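Local coordinates for Exo-poly-alpha-D-galacturonosidase (Thermotoga maritima, PDB 3JUR), which probably hydrolyses the alpha-galacturonosidic linkages of polygalacturonate, releasing sugar from the chain end as a heat-active exopolygalacturonase of glycosyl hydrolase family 28, at residues D[418-424]-D[440-446]; D[370-375]-D[395-401]; D[188-192]-D[208-214]. The contacts are given in a common frame with arbitrary orientation. Residue numbers count along the deposited sequence, not the author numbering.

Interaction 1. Residues D[418-424]-D[440-446]; sequences LLEFGQL and YIEGKAL
Two extended segments, each turning a corner between two short strands, run antiparallel at the C-terminal end of a right-handed beta-helix, their pairing passing from one sheet to the next. The axes of strands 422-424 and 440-442 approach to 4.8 Å, with N-to-C directions 173° apart. Leu418 with Leu446 and Gln423 with Glu442 are non-hydrogen-bonded pairs. The corners fall at Glu420-Phe421 and at Gly443, where Phe421 (phi/psi 57/59°) and Gly422 face Gly443 (130/-117°) in a G1 beta bulge; a CB on Gly443 would jam against the preceding carbonyl.

In the hydrogen-bonded pairs, Leu419 N donates to Ala445 O, Leu424 N to Ile441 O and Ile441 N to Leu424 O (each 2.8 Å), Ala445 N to Leu419 O (2.7 Å) and Gly443 N to Gly422 O (3.0 Å).

On the face of Leu419, Leu424, Ile441 and Ala445, Leu419 CD2 (rotamer t,p) lies 3.6 Å from Ile441 CG2.

Gln423 (t,t) donates from NE2 to Tyr440 OH at 3.1 Å, OE1 accepting from Asp402 N. Lys444 (chi1 m, the rest t) runs beside the Phe421 ring, CE 3.6 Å from Phe421 CE1; its NZ, 4.1 Å from Glu420 OE2, is too far for a salt bridge, which Glu420 OE1 forms with Arg361.

Main-chain hydrogen bonds and one apolar face thus fix the register, while 440-442 and 444-446 also pair with an antiparallel strand of a second subunit.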
loop_
_atom_site.group_PDB
_atom_site.type_symbol
_atom_site.label_atom_id
_atom_site.label_comp_id
_atom_site.label_asym_id
_atom_site.label_seq_id
_atom_site.Cartn_x
_atom_site.Cartn_y
_atom_site.Cartn_z
ATOM N N LEU D 418 10.639 7.233 -14.213
ATOM C CA LEU D 418 10.791 8.057 -15.399
ATOM C C LEU D 418 11.209 7.100 -16.498
ATOM O O LEU D 418 12.260 6.456 -16.403
ATOM C CB LEU D 418 11.820 9.180 -15.195
ATOM C CG LEU D 418 12.032 10.144 -16.375
ATOM C CD1 LEU D 418 12.568 11.489 -15.920
ATOM C CD2 LEU D 418 12.988 9.541 -17.396
ATOM N N LEU D 419 10.360 6.979 -17.513
ATOM C CA LEU D 419 10.630 6.110 -18.652
ATOM C C LEU D 419 10.487 6.899 -19.941
ATOM O O LEU D 419 9.472 7.554 -20.159
ATOM C CB LEU D 419 9.676 4.908 -18.677
ATOM C CG LEU D 419 9.900 3.894 -19.816
ATOM C CD1 LEU D 419 11.162 3.048 -19.575
ATOM C CD2 LEU D 419 8.678 2.994 -20.021
ATOM N N GLU D 420 11.510 6.840 -20.788
ATOM C CA GLU D 420 11.408 7.385 -22.133
ATOM C C GLU D 420 12.109 6.461 -23.115
ATOM O O GLU D 420 13.312 6.183 -22.981
ATOM C CB GLU D 420 11.966 8.813 -22.219
ATOM C CG GLU D 420 11.455 9.562 -23.465
ATOM C CD GLU D 420 11.997 10.981 -23.620
ATOM O OE1 GLU D 420 13.224 11.195 -23.473
ATOM O OE2 GLU D 420 11.189 11.881 -23.917
ATOM N N PHE D 421 11.352 5.994 -24.103
ATOM C CA PHE D 421 11.853 5.058 -25.117
ATOM C C PHE D 421 12.405 3.778 -24.474
ATOM O O PHE D 421 13.578 3.415 -24.634
ATOM C CB PHE D 421 12.892 5.728 -26.022
ATOM C CG PHE D 421 12.410 7.010 -26.668
ATOM C CD1 PHE D 421 11.241 7.035 -27.425
ATOM C CD2 PHE D 421 13.145 8.183 -26.539
ATOM C CE1 PHE D 421 10.797 8.215 -28.035
ATOM C CE2 PHE D 421 12.708 9.373 -27.148
ATOM C CZ PHE D 421 11.534 9.385 -27.894
ATOM N N GLY D 422 11.536 3.099 -23.738
ATOM C CA GLY D 422 11.912 1.885 -23.046
ATOM C C GLY D 422 10.741 0.946 -22.865
ATOM O O GLY D 422 9.581 1.319 -23.076
ATOM N N GLN D 423 11.064 -0.274 -22.468
ATOM C CA GLN D 423 10.098 -1.326 -22.211
ATOM C C GLN D 423 10.389 -1.813 -20.790
ATOM O O GLN D 423 11.445 -2.384 -20.533
ATOM C CB GLN D 423 10.288 -2.442 -23.247
ATOM C CG GLN D 423 9.277 -3.591 -23.196
ATOM C CD GLN D 423 9.723 -4.788 -24.030
ATOM O OE1 GLN D 423 10.905 -5.146 -24.038
ATOM N NE2 GLN D 423 8.778 -5.412 -24.734
ATOM N N LEU D 424 9.476 -1.542 -19.860
ATOM C CA LEU D 424 9.700 -1.881 -18.455
ATOM C C LEU D 424 8.627 -2.836 -17.940
ATOM O O LEU D 424 7.423 -2.594 -18.107
ATOM C CB LEU D 424 9.760 -0.606 -17.585
ATOM C CG LEU D 424 9.889 -0.701 -16.057
ATOM C CD1 LEU D 424 11.207 -1.340 -15.634
ATOM C CD2 LEU D 424 9.721 0.686 -15.393
ATOM N N TYR D 440 3.595 -3.184 -16.399
ATOM C CA TYR D 440 4.280 -3.218 -17.692
ATOM C C TYR D 440 4.006 -1.937 -18.459
ATOM O O TYR D 440 2.854 -1.562 -18.652
ATOM C CB TYR D 440 3.851 -4.423 -18.533
ATOM C CG TYR D 440 4.423 -4.400 -19.937
ATOM C CD1 TYR D 440 5.736 -4.790 -20.177
ATOM C CD2 TYR D 440 3.657 -3.971 -21.020
ATOM C CE1 TYR D 440 6.265 -4.764 -21.445
ATOM C CE2 TYR D 440 4.180 -3.938 -22.297
ATOM C CZ TYR D 440 5.482 -4.338 -22.505
ATOM O OH TYR D 440 6.011 -4.315 -23.774
ATOM N N ILE D 441 5.071 -1.264 -18.884
ATOM C CA ILE D 441 4.939 -0.039 -19.667
ATOM C C ILE D 441 5.890 -0.093 -20.859
ATOM O O ILE D 441 7.064 -0.410 -20.695
ATOM C CB ILE D 441 5.227 1.256 -18.836
ATOM C CG1 ILE D 441 4.271 1.391 -17.647
ATOM C CG2 ILE D 441 5.081 2.493 -19.715
ATOM C CD1 ILE D 441 4.734 2.411 -16.582
ATOM N N GLU D 442 5.370 0.195 -22.053
ATOM C CA GLU D 442 6.216 0.381 -23.234
ATOM C C GLU D 442 5.954 1.750 -23.842
ATOM O O GLU D 442 4.826 2.062 -24.231
ATOM C CB GLU D 442 5.988 -0.723 -24.273
ATOM C CG GLU D 442 6.929 -0.628 -25.476
ATOM C CD GLU D 442 6.833 -1.818 -26.424
ATOM O OE1 GLU D 442 7.867 -2.497 -26.598
ATOM O OE2 GLU D 442 5.742 -2.072 -26.998
ATOM N N GLY D 443 7.004 2.563 -23.903
ATOM C CA GLY D 443 6.924 3.903 -24.461
ATOM C C GLY D 443 7.517 4.964 -23.554
ATOM O O GLY D 443 8.723 4.955 -23.266
ATOM N N LYS D 444 6.662 5.889 -23.122
ATOM C CA LYS D 444 7.053 6.994 -22.250
ATOM C C LYS D 444 6.185 6.983 -21.003
ATOM O O LYS D 444 4.993 6.676 -21.075
ATOM C CB LYS D 444 6.874 8.345 -22.958
ATOM C CG LYS D 444 7.670 8.509 -24.246
ATOM C CD LYS D 444 7.454 9.891 -24.868
ATOM C CE LYS D 444 8.315 10.054 -26.107
ATOM N NZ LYS D 444 8.195 11.404 -26.723
ATOM N N ALA D 445 6.776 7.322 -19.861
ATOM C CA ALA D 445 6.005 7.442 -18.638
ATOM C C ALA D 445 6.681 8.285 -17.555
ATOM O O ALA D 445 7.914 8.376 -17.471
ATOM C CB ALA D 445 5.621 6.053 -18.094
ATOM N N LEU D 446 5.846 8.898 -16.729
ATOM C CA LEU D 446 6.286 9.554 -15.507
ATOM C C LEU D 446 5.328 9.190 -14.371
ATOM O O LEU D 446 4.148 9.563 -14.394
ATOM C CB LEU D 446 6.378 11.075 -15.692
ATOM C CG LEU D 446 6.929 11.907 -14.522
ATOM C CD1 LEU D 446 8.363 11.533 -14.198
ATOM C CD2 LEU D 446 6.829 13.398 -14.822
#

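Interaction 2. Residues D[370-375]-D[395-401]; sequences LPVVRS and LENDYVK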
loop_
_atom_site.group_PDB
_atom_site.type_symbol
_atom_site.label_atom_id
_atom_site.label_comp_id
_atom_site.label_asym_id
_atom_site.label_seq_id
_atom_site.Cartn_x
_atom_site.Cartn_y
_atom_site.Cartn_z
ATOM N N LEU D 370 24.475 2.845 -32.608
ATOM C CA LEU D 370 23.418 2.671 -31.614
ATOM C C LEU D 370 23.702 1.459 -30.718
ATOM O O LEU D 370 23.896 0.353 -31.217
ATOM C CB LEU D 370 22.043 2.553 -32.292
ATOM C CG LEU D 370 21.512 3.754 -33.093
ATOM C CD1 LEU D 370 20.412 3.338 -34.072
ATOM C CD2 LEU D 370 21.033 4.890 -32.181
ATOM N N PRO D 371 23.758 1.672 -29.391
ATOM C CA PRO D 371 24.060 0.573 -28.468
ATOM C C PRO D 371 22.860 -0.341 -28.223
ATOM O O PRO D 371 21.719 0.126 -28.154
ATOM C CB PRO D 371 24.458 1.294 -27.178
ATOM C CG PRO D 371 23.790 2.615 -27.249
ATOM C CD PRO D 371 23.619 2.967 -28.693
ATOM N N VAL D 372 23.122 -1.636 -28.102
ATOM C CA VAL D 372 22.075 -2.587 -27.763
ATOM C C VAL D 372 22.012 -2.653 -26.240
ATOM O O VAL D 372 22.988 -3.036 -25.601
ATOM C CB VAL D 372 22.355 -3.994 -28.364
ATOM C CG1 VAL D 372 21.266 -4.984 -27.946
ATOM C CG2 VAL D 372 22.468 -3.928 -29.893
ATOM N N VAL D 373 20.884 -2.239 -25.662
ATOM C CA VAL D 373 20.703 -2.277 -24.202
ATOM C C VAL D 373 19.425 -3.045 -23.899
ATOM O O VAL D 373 18.309 -2.548 -24.131
ATOM C CB VAL D 373 20.670 -0.857 -23.554
ATOM C CG1 VAL D 373 20.570 -0.954 -22.034
ATOM C CG2 VAL D 373 21.920 -0.045 -23.940
ATOM N N ARG D 374 19.597 -4.279 -23.419
ATOM C CA ARG D 374 18.473 -5.184 -23.155
ATOM C C ARG D 374 18.761 -6.233 -22.083
ATOM O O ARG D 374 19.920 -6.451 -21.702
ATOM C CB ARG D 374 17.980 -5.852 -24.445
ATOM C CG ARG D 374 19.044 -6.034 -25.507
ATOM C CD ARG D 374 19.557 -7.452 -25.658
ATOM N NE ARG D 374 18.802 -8.195 -26.665
ATOM C CZ ARG D 374 19.328 -9.033 -27.558
ATOM N NH1 ARG D 374 20.635 -9.252 -27.608
ATOM N NH2 ARG D 374 18.536 -9.654 -28.417
ATOM N N SER D 375 17.694 -6.867 -21.597
ATOM C CA SER D 375 17.780 -7.994 -20.657
ATOM C C SER D 375 18.528 -7.662 -19.370
ATOM O O SER D 375 19.589 -8.228 -19.075
ATOM C CB SER D 375 18.377 -9.222 -21.353
ATOM O OG SER D 375 17.585 -9.535 -22.479
ATOM N N LEU D 395 16.564 5.764 -26.724
ATOM C CA LEU D 395 16.478 6.684 -27.866
ATOM C C LEU D 395 15.284 6.326 -28.743
ATOM O O LEU D 395 14.844 5.180 -28.747
ATOM C CB LEU D 395 17.785 6.665 -28.674
ATOM C CG LEU D 395 19.082 6.828 -27.866
ATOM C CD1 LEU D 395 20.303 6.372 -28.665
ATOM C CD2 LEU D 395 19.248 8.262 -27.366
ATOM N N GLU D 396 14.757 7.312 -29.468
ATOM C CA GLU D 396 13.619 7.122 -30.375
ATOM C C GLU D 396 13.816 5.959 -31.372
ATOM O O GLU D 396 12.886 5.192 -31.639
ATOM C CB GLU D 396 13.304 8.442 -31.104
ATOM C CG GLU D 396 12.212 8.344 -32.155
ATOM C CD GLU D 396 11.446 9.650 -32.375
ATOM O OE1 GLU D 396 11.942 10.740 -31.983
ATOM O OE2 GLU D 396 10.334 9.577 -32.949
ATOM N N ASN D 397 15.028 5.830 -31.903
ATOM C CA ASN D 397 15.394 4.717 -32.782
ATOM C C ASN D 397 16.164 3.574 -32.079
ATOM O O ASN D 397 16.798 2.746 -32.738
ATOM C CB ASN D 397 16.212 5.254 -33.968
ATOM C CG ASN D 397 17.480 5.979 -33.529
ATOM O OD1 ASN D 397 17.737 6.165 -32.329
ATOM N ND2 ASN D 397 18.279 6.389 -34.500
ATOM N N ASP D 398 16.108 3.529 -30.750
ATOM C CA ASP D 398 16.847 2.532 -29.974
ATOM C C ASP D 398 16.272 2.445 -28.554
ATOM O O ASP D 398 16.826 2.998 -27.608
ATOM C CB ASP D 398 18.349 2.881 -29.956
ATOM C CG ASP D 398 19.216 1.784 -29.359
ATOM O OD1 ASP D 398 18.737 0.645 -29.143
ATOM O OD2 ASP D 398 20.404 2.070 -29.101
ATOM N N TYR D 399 15.136 1.770 -28.421
ATOM C CA TYR D 399 14.513 1.554 -27.122
ATOM C C TYR D 399 15.393 0.707 -26.209
ATOM O O TYR D 399 16.068 -0.209 -26.678
ATOM C CB TYR D 399 13.180 0.827 -27.297
ATOM C CG TYR D 399 11.957 1.710 -27.471
ATOM C CD1 TYR D 399 11.932 2.741 -28.415
ATOM C CD2 TYR D 399 10.808 1.479 -26.724
ATOM C CE1 TYR D 399 10.791 3.535 -28.588
ATOM C CE2 TYR D 399 9.663 2.268 -26.893
ATOM C CZ TYR D 399 9.668 3.287 -27.820
ATOM O OH TYR D 399 8.548 4.061 -27.976
ATOM N N VAL D 400 15.367 1.017 -24.912
ATOM C CA VAL D 400 15.815 0.093 -23.871
ATOM C C VAL D 400 14.782 -1.052 -23.801
ATOM O O VAL D 400 13.569 -0.807 -23.700
ATOM C CB VAL D 400 15.946 0.812 -22.507
ATOM C CG1 VAL D 400 16.441 -0.138 -21.419
ATOM C CG2 VAL D 400 16.913 1.978 -22.605
ATOM N N LYS D 401 15.253 -2.293 -23.903
ATOM C CA LYS D 401 14.350 -3.438 -24.024
ATOM C C LYS D 401 14.506 -4.425 -22.882
ATOM O O LYS D 401 15.602 -4.579 -22.323
ATOM C CB LYS D 401 14.575 -4.172 -25.354
ATOM C CG LYS D 401 14.243 -3.359 -26.600
ATOM C CD LYS D 401 14.977 -3.925 -27.812
ATOM C CE LYS D 401 14.704 -3.133 -29.101
ATOM N NZ LYS D 401 15.492 -1.863 -29.188
HETATM O O HOH W 1 18.614 -1.259 -27.165
#
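Leu370, Asp398 and Val373 bury the most surface here. Leu370 points toward the type I turn Leu395-Asp398 and lays CD2 3.9 Å from Leu395 CD1 and 3.5 Å from Asn397 OD1. Asp398 closes that turn and aims its carboxylate back at the other segment: OD2 is 2.5 Å from Pro371 O, so close that the acid probably holds a proton. A water bridges the gap before the strands meet, accepting from Val373 N (2.9 Å) and lying 2.7 Å from Asp398 OD1 and 2.8 Å from Tyr399 O. Val373 then begins the direct pairing, its O accepting from Lys401 N at 3.1 Å while its CG1 packs 4.3 Å from Val400 CG1. Ser375 N to Lys401 O (3.2 Å) continues it, in the parallel sense characteristic of successive beta-helix coils. Strand 372-379 is thereby held between 337-349 and 400-406, with Ile358 of strand 357-359 and the loop residue Leu360 packing on Val373 and Val400.

Interaction 3. Residues D[188-192]-D[208-214]; sequences LRPSF and IINSPMW
Phe192, on a t rotamer (chi1 -162°, chi2 140°), pushes its ring into the curve of residues 208-212 and buries more surface than any other residue of the contact. Its CE1 lies 3.7 Å from Ile208 CG2 and 3.5 Å from Ile209 O, the latter near the ring plane; CD1 is 4.0 Å from Pro212 CD, and Phe192 CB lies 3.6 Å from Ser211 OG. Residues 188-191 are extended without forming a strand, and Phe192 (phi/psi -77/-77°) breaks the run, whereas 208-214 leaves strand 207-209 through Asn210 at 51/54° and bends at Pro212 (-58/-43°) and Met213 (-155/-121°). Ser211 OG braces this bend by donating to Met213 O at 2.7 Å.

CA atoms of Ser191 and Trp214 come within 5.0 Å, and Phe192 N donates to Trp214 O at 2.8 Å. That bond joins the entrances to strands 193-196 and 216-219, parallel neighbours in the right-handed beta-helix of family 28, so the contact links consecutive coils where the chain turns into the next strand.

At the other end, Arg189 (chi1 -70°, chi2 163°, chi3 -70°) reaches across: NH1 donates to Pro212 O at 3.0 Å, near the guanidinium plane, and Met213 CG covers one guanidinium face, 3.7 Å from NH1. The same guanidinium also bonds Pro236 O, Asn237 and Gln160. Ser191 OG hydrogen-bonds His217, whose ring packs edge-to-face with Trp214.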
loop_
_atom_site.group_PDB
_atom_site.type_symbol
_atom_site.label_atom_id
_atom_site.label_comp_id
_atom_site.label_asym_id
_atom_site.label_seq_id
_atom_site.Cartn_x
_atom_site.Cartn_y
_atom_site.Cartn_z
ATOM N N LEU D 188 47.651 13.163 -18.621
ATOM C CA LEU D 188 46.781 12.009 -18.422
ATOM C C LEU D 188 47.307 11.146 -17.272
ATOM O O LEU D 188 48.358 10.501 -17.399
ATOM C CB LEU D 188 46.677 11.189 -19.714
ATOM C CG LEU D 188 46.259 11.929 -20.996
ATOM C CD1 LEU D 188 46.416 11.023 -22.211
ATOM C CD2 LEU D 188 44.825 12.458 -20.895
ATOM N N ARG D 189 46.580 11.159 -16.154
ATOM C CA ARG D 189 46.917 10.354 -14.968
ATOM C C ARG D 189 46.932 8.852 -15.265
ATOM O O ARG D 189 46.197 8.385 -16.133
ATOM C CB ARG D 189 45.919 10.610 -13.841
ATOM C CG ARG D 189 46.001 11.984 -13.197
ATOM C CD ARG D 189 44.718 12.239 -12.419
ATOM N NE ARG D 189 43.570 12.426 -13.306
ATOM C CZ ARG D 189 42.304 12.176 -12.972
ATOM N NH1 ARG D 189 41.993 11.707 -11.765
ATOM N NH2 ARG D 189 41.341 12.388 -13.856
ATOM N N PRO D 190 47.780 8.094 -14.549
ATOM C CA PRO D 190 47.797 6.641 -14.698
ATOM C C PRO D 190 46.817 5.960 -13.731
ATOM O O PRO D 190 46.418 6.572 -12.736
ATOM C CB PRO D 190 49.233 6.287 -14.326
ATOM C CG PRO D 190 49.611 7.314 -13.307
ATOM C CD PRO D 190 48.888 8.574 -13.693
ATOM N N SER D 191 46.428 4.721 -14.034
ATOM C CA SER D 191 45.689 3.879 -13.086
ATOM C C SER D 191 46.588 3.555 -11.884
ATOM O O SER D 191 47.814 3.701 -11.963
ATOM C CB SER D 191 45.232 2.581 -13.756
ATOM O OG SER D 191 44.225 2.808 -14.732
ATOM N N PHE D 192 45.987 3.139 -10.772
ATOM C CA PHE D 192 46.762 2.729 -9.604
ATOM C C PHE D 192 47.330 1.316 -9.829
ATOM O O PHE D 192 48.507 1.164 -10.141
ATOM C CB PHE D 192 45.911 2.798 -8.328
ATOM C CG PHE D 192 46.707 2.813 -7.042
ATOM C CD1 PHE D 192 46.308 3.629 -5.987
ATOM C CD2 PHE D 192 47.839 2.011 -6.873
ATOM C CE1 PHE D 192 47.021 3.651 -4.788
ATOM C CE2 PHE D 192 48.555 2.020 -5.677
ATOM C CZ PHE D 192 48.147 2.847 -4.632
ATOM N N ILE D 208 43.542 0.339 -0.126
ATOM C CA ILE D 208 44.029 1.268 -1.157
ATOM C C ILE D 208 43.499 2.682 -0.925
ATOM O O ILE D 208 42.284 2.893 -0.886
ATOM C CB ILE D 208 43.649 0.797 -2.582
ATOM C CG1 ILE D 208 44.306 -0.557 -2.895
ATOM C CG2 ILE D 208 44.053 1.846 -3.632
ATOM C CD1 ILE D 208 43.736 -1.243 -4.107
ATOM N N ILE D 209 44.430 3.631 -0.785
ATOM C CA ILE D 209 44.145 5.046 -0.497
ATOM C C ILE D 209 44.869 6.006 -1.463
ATOM O O ILE D 209 45.867 5.630 -2.107
ATOM C CB ILE D 209 44.518 5.437 0.973
ATOM C CG1 ILE D 209 46.023 5.265 1.240
ATOM C CG2 ILE D 209 43.706 4.628 1.982
ATOM C CD1 ILE D 209 46.455 5.667 2.650
ATOM N N ASN D 210 44.360 7.240 -1.551
ATOM C CA ASN D 210 45.000 8.324 -2.298
ATOM C C ASN D 210 45.371 7.908 -3.726
ATOM O O ASN D 210 46.528 8.039 -4.147
ATOM C CB ASN D 210 46.255 8.852 -1.566
ATOM C CG ASN D 210 46.008 9.179 -0.094
ATOM O OD1 ASN D 210 45.062 9.880 0.260
ATOM N ND2 ASN D 210 46.892 8.696 0.765
ATOM N N SER D 211 44.384 7.403 -4.460
ATOM C CA SER D 211 44.596 6.938 -5.828
ATOM C C SER D 211 44.632 8.111 -6.810
ATOM O O SER D 211 43.818 9.041 -6.693
ATOM C CB SER D 211 43.504 5.954 -6.226
ATOM O OG SER D 211 43.638 5.546 -7.577
ATOM N N PRO D 212 45.579 8.077 -7.772
ATOM C CA PRO D 212 45.645 9.108 -8.811
ATOM C C PRO D 212 44.343 9.187 -9.605
ATOM O O PRO D 212 43.836 10.286 -9.860
ATOM C CB PRO D 212 46.795 8.632 -9.705
ATOM C CG PRO D 212 47.683 7.873 -8.773
ATOM C CD PRO D 212 46.728 7.158 -7.842
ATOM N N MET D 213 43.810 8.016 -9.953
ATOM C CA MET D 213 42.602 7.876 -10.755
ATOM C C MET D 213 41.956 6.513 -10.420
ATOM O O MET D 213 41.642 6.264 -9.251
ATOM C CB MET D 213 42.941 8.039 -12.243
ATOM C CG MET D 213 41.737 8.324 -13.128
ATOM S SD MET D 213 42.237 8.886 -14.760
ATOM C CE MET D 213 40.699 8.697 -15.661
ATOM N N TRP D 214 41.775 5.627 -11.404
ATOM C CA TRP D 214 41.116 4.328 -11.146
ATOM C C TRP D 214 41.994 3.443 -10.263
ATOM O O TRP D 214 43.218 3.379 -10.455
ATOM C CB TRP D 214 40.763 3.587 -12.440
ATOM C CG TRP D 214 39.875 4.337 -13.411
ATOM C CD1 TRP D 214 39.293 5.559 -13.230
ATOM C CD2 TRP D 214 39.447 3.878 -14.701
ATOM N NE1 TRP D 214 38.539 5.897 -14.330
ATOM C CE2 TRP D 214 38.618 4.883 -15.249
ATOM C CE3 TRP D 214 39.693 2.716 -15.454
ATOM C CZ2 TRP D 214 38.028 4.760 -16.518
ATOM C CZ3 TRP D 214 39.102 2.590 -16.707
ATOM C CH2 TRP D 214 38.283 3.609 -17.230
#

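How the interactions relate
Along the chain interactions 3, 2 and 1 come in series, and all reach the same long, curled sheet of the beta-helix. Interaction 1 also spans the seven-stranded sheet, ending it within this chain at 444-447. Interactions 1 and 2 are neighbours, their centres about 12 Å apart, and touch through adjacent strands 400-406 and 422-426: Gln423 N lies 2.8 Å from Val400 O and Phe421 O 3.0 Å from Val400 N, both probable hydrogen bonds. Interaction 3 sits on the opposite side of the chain's centre, about 33 and 38 Å from interactions 2 and 1 between centres. The series thus passes from buried inter-coil packing, through parallel stacking, to antiparallel closing strands that meet another subunit.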